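Local coordinates for protein NAD(P)H dehydrogenase (quinone) (Deinococcus radiodurans, PDB 1YDG) that catalyses the two-electron reduction of quinones to quinols by NADH or NADPH, working as a homotetramer with one FMN bound per monomer, at residues 22-31 with 183-191; 108-119 with 139-150. All blocks are in the same frame, centred on the assembly; numbering follows the deposited sequence.

Contact 1 of 2, residues 22-31 with 183-191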
loop_
_atom_site.group_PDB
_atom_site.type_symbol
_atom_site.label_atom_id
_atom_site.label_comp_id
_atom_site.label_asym_id
_atom_site.label_seq_id
_atom_site.Cartn_x
_atom_site.Cartn_y
_atom_site.Cartn_z
ATOM N N ALA B 22 22.344 7.388 12.445
ATOM C CA ALA B 22 22.681 6.404 13.499
ATOM C C ALA B 22 22.298 4.988 13.038
ATOM O O ALA B 22 23.056 4.037 13.211
ATOM C CB ALA B 22 21.971 6.744 14.797
ATOM N N MET B 23 21.124 4.873 12.423
ATOM C CA MET B 23 20.662 3.582 11.930
ATOM C C MET B 23 21.574 3.056 10.843
ATOM O O MET B 23 21.899 1.890 10.833
ATOM C CB MET B 23 19.234 3.691 11.373
ATOM C CG MET B 23 18.179 4.021 12.410
ATOM S SD MET B 23 16.576 4.325 11.662
ATOM C CE MET B 23 16.164 2.692 11.141
ATOM N N ALA B 24 21.967 3.930 9.916
ATOM C CA ALA B 24 22.785 3.534 8.786
ATOM C C ALA B 24 24.177 3.125 9.229
ATOM O O ALA B 24 24.736 2.160 8.701
ATOM C CB ALA B 24 22.842 4.638 7.760
ATOM N N GLN B 25 24.722 3.827 10.222
ATOM C CA GLN B 25 26.005 3.421 10.808
ATOM C C GLN B 25 25.909 2.034 11.430
ATOM O O GLN B 25 26.810 1.218 11.254
ATOM C CB GLN B 25 26.497 4.431 11.844
ATOM C CG GLN B 25 26.810 5.813 11.297
ATOM C CD GLN B 25 27.301 6.757 12.389
ATOM O OE1 GLN B 25 28.457 6.689 12.789
ATOM N NE2 GLN B 25 26.417 7.612 12.895
ATOM N N GLU B 26 24.816 1.756 12.135
ATOM C CA GLU B 26 24.599 0.418 12.722
ATOM C C GLU B 26 24.514 -0.650 11.631
ATOM O O GLU B 26 25.130 -1.728 11.732
ATOM C CB GLU B 26 23.335 0.426 13.605
ATOM C CG GLU B 26 23.151 -0.819 14.456
ATOM C CD GLU B 26 24.182 -0.947 15.586
ATOM O OE1 GLU B 26 24.588 0.071 16.175
ATOM O OE2 GLU B 26 24.582 -2.079 15.890
ATOM N N ALA B 27 23.778 -0.330 10.563
ATOM C CA ALA B 27 23.684 -1.189 9.367
ATOM C C ALA B 27 25.056 -1.449 8.752
ATOM O O ALA B 27 25.400 -2.585 8.456
ATOM C CB ALA B 27 22.758 -0.551 8.319
ATOM N N ALA B 28 25.841 -0.391 8.584
ATOM C CA ALA B 28 27.155 -0.506 7.980
ATOM C C ALA B 28 28.117 -1.400 8.783
ATOM O O ALA B 28 28.841 -2.204 8.201
ATOM C CB ALA B 28 27.756 0.861 7.759
ATOM N N GLU B 29 28.097 -1.265 10.105
ATOM C CA GLU B 29 28.892 -2.102 11.008
ATOM C C GLU B 29 28.471 -3.566 10.979
ATOM O O GLU B 29 29.318 -4.483 11.010
ATOM C CB GLU B 29 28.733 -1.594 12.443
ATOM C CG GLU B 29 29.363 -0.257 12.699
ATOM C CD GLU B 29 29.194 0.224 14.143
ATOM O OE1 GLU B 29 29.564 1.396 14.416
ATOM O OE2 GLU B 29 28.715 -0.564 15.009
ATOM N N ALA B 30 27.159 -3.796 10.933
ATOM C CA ALA B 30 26.631 -5.156 10.845
ATOM C C ALA B 30 27.070 -5.798 9.524
ATOM O O ALA B 30 27.471 -6.966 9.495
ATOM C CB ALA B 30 25.128 -5.161 10.970
ATOM N N GLY B 31 27.022 -5.020 8.446
ATOM C CA GLY B 31 27.492 -5.479 7.144
ATOM C C GLY B 31 28.952 -5.863 7.131
ATOM O O GLY B 31 29.313 -6.902 6.588
ATOM N N ARG B 183 18.669 -1.476 17.459
ATOM C CA ARG B 183 20.002 -1.769 16.938
ATOM C C ARG B 183 20.170 -3.231 16.561
ATOM O O ARG B 183 20.812 -3.540 15.572
ATOM C CB ARG B 183 21.080 -1.353 17.941
ATOM C CG ARG B 183 21.113 0.153 18.165
ATOM C CD ARG B 183 22.267 0.606 19.047
ATOM N NE ARG B 183 22.287 2.064 19.225
ATOM C CZ ARG B 183 22.718 2.950 18.322
ATOM N NH1 ARG B 183 23.165 2.563 17.124
ATOM N NH2 ARG B 183 22.684 4.253 18.613
ATOM N N ALA B 184 19.587 -4.124 17.349
ATOM C CA ALA B 184 19.660 -5.567 17.062
ATOM C C ALA B 184 18.791 -5.936 15.872
ATOM O O ALA B 184 19.112 -6.847 15.106
ATOM C CB ALA B 184 19.229 -6.352 18.288
ATOM N N SER B 185 17.697 -5.207 15.717
ATOM C CA SER B 185 16.801 -5.354 14.584
ATOM C C SER B 185 17.541 -5.037 13.278
ATOM O O SER B 185 17.543 -5.833 12.328
ATOM C CB SER B 185 15.606 -4.428 14.782
ATOM O OG SER B 185 14.510 -4.819 13.995
ATOM N N ILE B 186 18.220 -3.893 13.265
ATOM C CA ILE B 186 19.004 -3.466 12.112
ATOM C C ILE B 186 20.096 -4.487 11.802
ATOM O O ILE B 186 20.225 -4.916 10.664
ATOM C CB ILE B 186 19.618 -2.060 12.365
ATOM C CG1 ILE B 186 18.516 -1.003 12.384
ATOM C CG2 ILE B 186 20.672 -1.714 11.325
ATOM C CD1 ILE B 186 18.877 0.236 13.165
ATOM N N ARG B 187 20.859 -4.884 12.825
ATOM C CA ARG B 187 21.965 -5.839 12.644
ATOM C C ARG B 187 21.524 -7.136 11.976
ATOM O O ARG B 187 22.192 -7.653 11.070
ATOM C CB ARG B 187 22.631 -6.176 13.991
ATOM C CG ARG B 187 23.400 -5.027 14.651
ATOM C CD ARG B 187 24.392 -5.510 15.757
ATOM N NE ARG B 187 23.752 -6.083 16.957
ATOM C CZ ARG B 187 23.333 -5.393 18.027
ATOM N NH1 ARG B 187 23.437 -4.070 18.085
ATOM N NH2 ARG B 187 22.786 -6.032 19.054
ATOM N N HIS B 188 20.412 -7.681 12.444
ATOM C CA HIS B 188 19.895 -8.942 11.929
ATOM C C HIS B 188 19.430 -8.801 10.486
ATOM O O HIS B 188 19.752 -9.644 9.629
ATOM C CB HIS B 188 18.750 -9.460 12.808
ATOM C CG HIS B 188 18.001 -10.608 12.199
ATOM N ND1 HIS B 188 18.533 -11.880 12.112
ATOM C CD2 HIS B 188 16.785 -10.665 11.600
ATOM C CE1 HIS B 188 17.668 -12.675 11.501
ATOM N NE2 HIS B 188 16.596 -11.963 11.187
ATOM N N GLN B 189 18.677 -7.738 10.232
ATOM C CA GLN B 189 18.201 -7.419 8.874
ATOM C C GLN B 189 19.334 -7.419 7.855
ATOM O O GLN B 189 19.211 -8.029 6.796
ATOM C CB GLN B 189 17.494 -6.077 8.843
ATOM C CG GLN B 189 16.918 -5.715 7.468
ATOM C CD GLN B 189 16.150 -4.427 7.472
ATOM O OE1 GLN B 189 15.533 -4.063 8.476
ATOM N NE2 GLN B 189 16.163 -3.715 6.331
ATOM N N VAL B 190 20.427 -6.749 8.200
ATOM C CA VAL B 190 21.573 -6.595 7.310
ATOM C C VAL B 190 22.369 -7.895 7.229
ATOM O O VAL B 190 22.725 -8.326 6.144
ATOM C CB VAL B 190 22.484 -5.431 7.762
ATOM C CG1 VAL B 190 23.743 -5.321 6.868
ATOM C CG2 VAL B 190 21.714 -4.096 7.744
ATOM N N ARG B 191 22.626 -8.530 8.376
ATOM C CA ARG B 191 23.373 -9.782 8.410
ATOM C C ARG B 191 22.648 -10.824 7.540
ATOM O O ARG B 191 23.242 -11.523 6.729
ATOM C CB ARG B 191 23.545 -10.245 9.871
ATOM C CG ARG B 191 24.091 -11.651 10.082
ATOM C CD ARG B 191 24.311 -11.952 11.579
ATOM N NE ARG B 191 23.027 -12.075 12.288
ATOM C CZ ARG B 191 22.577 -11.280 13.273
ATOM N NH1 ARG B 191 23.301 -10.265 13.753
ATOM N NH2 ARG B 191 21.375 -11.521 13.803
HETATM O O HOH W 1 24.828 4.002 15.074
#
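Glu26 meets Arg183 and Arg187 where helices 19-33 and 180-204 of the flavodoxin-like fold pack on the same side of the central sheet. The short segments cross at -45°, axes 8.4 Å apart. Small residues, Ala27, Ala30 and Gly31, are consistent with this spacing.

The apolar contacts face the sheet: Ala27 meets Ile11 and Val190 meets Leu9. Ile186 CG2 lies 3.5 Å from Ala27 N, and its CD1 lies across Met23 CB and CG. Val190 CG2 packs on Ala27 CB, and its CG1 rests against Ala27 O and Gly31 N. Ala30 CB presses on Arg187 CA at 3.6 Å.

The charged contacts form a salt-bridge network. The Glu26 chain leaves with CG anti to the backbone N (chi1 -170°) and bends at chi2, laying the carboxylate between both arginines. Arg187 NH1 approaches OE2 of Glu26 from above the carboxylate plane, at 3.2 Å; its NH2 pairs with Glu180. With an alanine for Glu26, Arg187 would probably still hold Glu180, but Arg183 is likely to lose its anionic partner and turn more freely. Arg183 NH1 bonds Glu26 OE1 on its anti side, tilted from the carboxylate plane, at 3.0 Å, and a water links this NH1 to Ala22 O.

Contact 2 of 2, residues 108-119 with 139-150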
loop_
_atom_site.group_PDB
_atom_site.type_symbol
_atom_site.label_atom_id
_atom_site.label_comp_id
_atom_site.label_asym_id
_atom_site.label_seq_id
_atom_site.Cartn_x
_atom_site.Cartn_y
_atom_site.Cartn_z
ATOM N N TRP B 108 18.360 1.978 -14.663
ATOM C CA TRP B 108 17.198 1.116 -14.821
ATOM C C TRP B 108 17.018 0.711 -16.293
ATOM O O TRP B 108 16.832 -0.469 -16.609
ATOM C CB TRP B 108 15.936 1.835 -14.286
ATOM C CG TRP B 108 14.659 1.076 -14.503
ATOM C CD1 TRP B 108 14.152 0.057 -13.729
ATOM C CD2 TRP B 108 13.736 1.247 -15.579
ATOM N NE1 TRP B 108 12.975 -0.401 -14.258
ATOM C CE2 TRP B 108 12.693 0.312 -15.391
ATOM C CE3 TRP B 108 13.683 2.102 -16.686
ATOM C CZ2 TRP B 108 11.611 0.208 -16.274
ATOM C CZ3 TRP B 108 12.611 1.992 -17.563
ATOM C CH2 TRP B 108 11.588 1.055 -17.345
ATOM N N SER B 109 17.084 1.696 -17.191
ATOM C CA SER B 109 17.006 1.458 -18.642
ATOM C C SER B 109 18.034 0.488 -19.164
ATOM O O SER B 109 17.790 -0.211 -20.139
ATOM C CB SER B 109 17.153 2.767 -19.412
ATOM O OG SER B 109 15.997 3.542 -19.248
ATOM N N SER B 110 19.192 0.457 -18.534
ATOM C CA SER B 110 20.269 -0.381 -18.982
ATOM C C SER B 110 20.108 -1.815 -18.487
ATOM O O SER B 110 20.891 -2.674 -18.863
ATOM C CB SER B 110 21.602 0.187 -18.500
ATOM O OG SER B 110 21.883 -0.224 -17.180
ATOM N N GLY B 111 19.107 -2.074 -17.644
ATOM C CA GLY B 111 18.939 -3.385 -17.018
ATOM C C GLY B 111 19.898 -3.686 -15.869
ATOM O O GLY B 111 19.867 -4.784 -15.329
ATOM N N LYS B 112 20.722 -2.712 -15.471
ATOM C CA LYS B 112 21.807 -2.943 -14.503
ATOM C C LYS B 112 21.404 -2.849 -13.017
ATOM O O LYS B 112 22.287 -2.859 -12.156
ATOM C CB LYS B 112 22.971 -1.969 -14.751
ATOM C CG LYS B 112 23.877 -2.345 -15.895
ATOM C CD LYS B 112 25.104 -1.442 -15.923
ATOM C CE LYS B 112 25.979 -1.692 -17.155
ATOM N NZ LYS B 112 27.080 -0.671 -17.282
ATOM N N LEU B 113 20.105 -2.739 -12.718
ATOM C CA LEU B 113 19.610 -2.799 -11.326
ATOM C C LEU B 113 19.032 -4.161 -10.981
ATOM O O LEU B 113 18.854 -4.479 -9.803
ATOM C CB LEU B 113 18.556 -1.728 -11.065
ATOM C CG LEU B 113 19.010 -0.281 -10.855
ATOM C CD1 LEU B 113 17.811 0.630 -10.739
ATOM C CD2 LEU B 113 19.892 -0.131 -9.643
ATOM N N ALA B 114 18.765 -4.976 -12.007
ATOM C CA ALA B 114 18.073 -6.234 -11.834
ATOM C C ALA B 114 18.858 -7.190 -10.965
ATOM O O ALA B 114 20.089 -7.191 -10.975
ATOM C CB ALA B 114 17.803 -6.876 -13.167
ATOM N N ASN B 115 18.117 -7.984 -10.193
ATOM C CA ASN B 115 18.686 -9.079 -9.432
ATOM C C ASN B 115 19.526 -8.685 -8.206
ATOM O O ASN B 115 20.110 -9.547 -7.584
ATOM C CB ASN B 115 19.476 -10.019 -10.356
ATOM C CG ASN B 115 18.636 -10.510 -11.525
ATOM O OD1 ASN B 115 17.467 -10.845 -11.356
ATOM N ND2 ASN B 115 19.225 -10.536 -12.719
ATOM N N LYS B 116 19.543 -7.415 -7.819
ATOM C CA LYS B 116 20.251 -7.027 -6.606
ATOM C C LYS B 116 19.286 -7.232 -5.441
ATOM O O LYS B 116 18.084 -7.082 -5.607
ATOM C CB LYS B 116 20.713 -5.581 -6.693
ATOM C CG LYS B 116 21.767 -5.351 -7.744
ATOM C CD LYS B 116 21.884 -3.897 -8.126
ATOM C CE LYS B 116 22.766 -3.734 -9.380
ATOM N NZ LYS B 116 24.196 -4.154 -9.182
ATOM N N THR B 117 19.792 -7.624 -4.283
ATOM C CA THR B 117 18.913 -7.731 -3.113
ATOM C C THR B 117 18.636 -6.351 -2.571
ATOM O O THR B 117 19.447 -5.441 -2.726
ATOM C CB THR B 117 19.446 -8.632 -2.025
ATOM O OG1 THR B 117 20.671 -8.110 -1.535
ATOM C CG2 THR B 117 19.660 -10.058 -2.541
ATOM N N PHE B 118 17.475 -6.215 -1.946
ATOM C CA PHE B 118 16.962 -4.955 -1.477
ATOM C C PHE B 118 16.178 -5.130 -0.196
ATOM O O PHE B 118 15.282 -5.973 -0.126
ATOM C CB PHE B 118 16.013 -4.356 -2.488
ATOM C CG PHE B 118 15.533 -2.992 -2.109
ATOM C CD1 PHE B 118 16.296 -1.869 -2.424
ATOM C CD2 PHE B 118 14.350 -2.821 -1.400
ATOM C CE1 PHE B 118 15.860 -0.587 -2.066
ATOM C CE2 PHE B 118 13.906 -1.548 -1.038
ATOM C CZ PHE B 118 14.674 -0.425 -1.363
ATOM N N SER B 119 16.495 -4.309 0.800
ATOM C CA SER B 119 15.628 -4.151 1.972
ATOM C C SER B 119 15.653 -2.686 2.391
ATOM O O SER B 119 16.428 -1.887 1.853
ATOM C CB SER B 119 16.070 -5.061 3.116
ATOM O OG SER B 119 17.130 -4.497 3.847
ATOM N N TYR B 139 9.805 -0.639 -1.104
ATOM C CA TYR B 139 9.812 -1.964 -1.703
ATOM C C TYR B 139 9.123 -1.961 -3.059
ATOM O O TYR B 139 9.634 -2.606 -4.000
ATOM C CB TYR B 139 9.201 -3.050 -0.790
ATOM C CG TYR B 139 10.091 -3.421 0.374
ATOM C CD1 TYR B 139 11.202 -4.247 0.209
ATOM C CD2 TYR B 139 9.817 -2.954 1.649
ATOM C CE1 TYR B 139 12.020 -4.556 1.259
ATOM C CE2 TYR B 139 10.653 -3.269 2.722
ATOM C CZ TYR B 139 11.734 -4.074 2.526
ATOM O OH TYR B 139 12.550 -4.383 3.597
ATOM N N MET B 140 7.988 -1.252 -3.178
ATOM C CA MET B 140 7.269 -1.208 -4.467
ATOM C C MET B 140 8.172 -0.646 -5.581
ATOM O O MET B 140 8.204 -1.181 -6.689
ATOM C CB MET B 140 5.971 -0.410 -4.404
ATOM C CG MET B 140 4.857 -1.000 -3.522
ATOM S SD MET B 140 4.434 -2.752 -3.723
ATOM C CE MET B 140 5.362 -3.454 -2.373
ATOM N N THR B 141 8.891 0.430 -5.276
ATOM C CA THR B 141 9.903 1.000 -6.201
ATOM C C THR B 141 10.947 -0.024 -6.631
ATOM O O THR B 141 11.281 -0.143 -7.823
ATOM C CB THR B 141 10.587 2.246 -5.542
ATOM O OG1 THR B 141 9.652 3.329 -5.557
ATOM C CG2 THR B 141 11.849 2.666 -6.266
ATOM N N ALA B 142 11.465 -0.783 -5.665
ATOM C CA ALA B 142 12.462 -1.803 -5.974
ATOM C C ALA B 142 11.914 -2.882 -6.908
ATOM O O ALA B 142 12.675 -3.474 -7.684
ATOM C CB ALA B 142 13.013 -2.421 -4.701
ATOM N N MET B 143 10.609 -3.146 -6.846
ATOM C CA MET B 143 10.016 -4.154 -7.725
ATOM C C MET B 143 10.108 -3.763 -9.195
ATOM O O MET B 143 10.280 -4.629 -10.056
ATOM C CB MET B 143 8.568 -4.428 -7.382
ATOM C CG MET B 143 8.397 -5.005 -5.990
ATOM S SD MET B 143 6.810 -5.769 -5.756
ATOM C CE MET B 143 6.817 -6.023 -3.978
ATOM N N HIS B 144 9.990 -2.469 -9.471
ATOM C CA HIS B 144 10.150 -1.965 -10.832
ATOM C C HIS B 144 11.536 -2.297 -11.406
ATOM O O HIS B 144 11.680 -2.447 -12.614
ATOM C CB HIS B 144 9.875 -0.455 -10.881
ATOM C CG HIS B 144 8.430 -0.098 -10.766
ATOM N ND1 HIS B 144 7.716 0.457 -11.805
ATOM C CD2 HIS B 144 7.558 -0.227 -9.739
ATOM C CE1 HIS B 144 6.472 0.669 -11.418
ATOM N NE2 HIS B 144 6.349 0.256 -10.169
ATOM N N TRP B 145 12.520 -2.460 -10.521
ATOM C CA TRP B 145 13.904 -2.786 -10.878
ATOM C C TRP B 145 14.180 -4.276 -11.028
ATOM O O TRP B 145 15.274 -4.637 -11.417
ATOM C CB TRP B 145 14.897 -2.280 -9.817
ATOM C CG TRP B 145 14.716 -0.875 -9.350
ATOM C CD1 TRP B 145 14.046 0.128 -9.985
ATOM C CD2 TRP B 145 15.276 -0.301 -8.168
ATOM N NE1 TRP B 145 14.123 1.281 -9.252
ATOM C CE2 TRP B 145 14.878 1.048 -8.133
ATOM C CE3 TRP B 145 16.064 -0.806 -7.124
ATOM C CZ2 TRP B 145 15.234 1.910 -7.084
ATOM C CZ3 TRP B 145 16.429 0.053 -6.077
ATOM C CH2 TRP B 145 16.004 1.389 -6.065
ATOM N N GLY B 146 13.218 -5.130 -10.680
ATOM C CA GLY B 146 13.456 -6.567 -10.612
ATOM C C GLY B 146 14.446 -6.920 -9.512
ATOM O O GLY B 146 15.225 -7.862 -9.639
ATOM N N ALA B 147 14.413 -6.163 -8.427
ATOM C CA ALA B 147 15.198 -6.485 -7.253
ATOM C C ALA B 147 14.622 -7.745 -6.600
ATOM O O ALA B 147 13.462 -8.110 -6.827
ATOM C CB ALA B 147 15.180 -5.330 -6.280
ATOM N N VAL B 148 15.464 -8.412 -5.827
ATOM C CA VAL B 148 15.077 -9.518 -4.979
ATOM C C VAL B 148 14.911 -8.951 -3.580
ATOM O O VAL B 148 15.890 -8.537 -2.956
ATOM C CB VAL B 148 16.175 -10.585 -5.019
ATOM C CG1 VAL B 148 15.886 -11.757 -4.057
ATOM C CG2 VAL B 148 16.343 -11.062 -6.432
ATOM N N LEU B 149 13.670 -8.884 -3.092
ATOM C CA LEU B 149 13.384 -8.173 -1.861
ATOM C C LEU B 149 13.648 -9.078 -0.675
ATOM O O LEU B 149 13.143 -10.188 -0.643
ATOM C CB LEU B 149 11.961 -7.636 -1.850
ATOM C CG LEU B 149 11.518 -6.891 -3.125
ATOM C CD1 LEU B 149 10.214 -6.223 -2.921
ATOM C CD2 LEU B 149 12.557 -5.875 -3.544
ATOM N N THR B 150 14.464 -8.614 0.277
ATOM C CA THR B 150 14.854 -9.426 1.428
ATOM C C THR B 150 14.472 -8.789 2.769
ATOM O O THR B 150 15.331 -8.530 3.612
ATOM C CB THR B 150 16.355 -9.734 1.456
ATOM O OG1 THR B 150 17.099 -8.511 1.602
ATOM C CG2 THR B 150 16.776 -10.489 0.217
#
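The Trp145 indole is covered on both faces. Leu113 CD1 sits over one face, 3.7 Å from the centroid of the five-membered ring and almost on the ring normal, a CH-pi contact. Thr141 O and Ala142 CA lie on the opposite face. Trp108 meets Trp145 rim to rim through the two CD1 atoms. At the Trp108 edge, NE1 donates to His144 O at 2.9 Å. The oxygen lies in the indole plane, but the donor stands above the carbonyl plane.

The Phe118 ring has Ala142 CB over one face, 3.7 Å from its centroid. Its edge points toward the face of Tyr139 in an offset edge-to-face pair, planes at 87°. With chi1 at -175° the Phe118 ring points away from its own backbone nitrogen and onto helix 131-144. Leu149 CD2 and Ala147 CB pack against Phe118 CB.

The two segments belong to a beta-alpha-beta unit: strand 117-124, helix 131-144 and strand 148-149. The strands pair in parallel. Val148 N bonds Lys116 O, Phe118 N bonds Val148 O, and Thr150 N bonds Phe118 O at 2.8 Å. Before the strands, Asn115 N bonds Gly146 O at 2.9 Å. Gly146, with positive phi, is the first residue to leave helical angles, in a Schellman motif. Ala142 O accepts from both Trp145 N and Ala147 N.

Phe90 of the third subunit meets both tryptophans edge-to-face. His144 bonds Tyr167 of the second subunit through NE2. The chemistry is thus mostly aromatic and apolar, with backbone hydrogen bonds between the strands, and the Trp108 bond probably helps to hold the backbone of His144, itself an FMN-binding residue.

How the contacts relate
The centres of contacts 1 and 2 lie about 21 Å apart in one flavodoxin-like domain. Along the chain, helix 19-33 comes first, then both segments of contact 2, and helix 180-204 last. Contact 1 therefore brings together two distant parts of the sequence, while contact 2 closes a local crossover. The two helices of contact 1 pack on one side of the central sheet; helix 131-144 packs on the other. Strand 117-124 lies between. Gln189 NE2 of contact 1 probably bonds Ser119 OG of contact 2 at 2.8 Å. Contact 1 stays within the monomer, whereas contact 2 also meets two other subunits, so it probably helps to join the core of the domain to the tetramer.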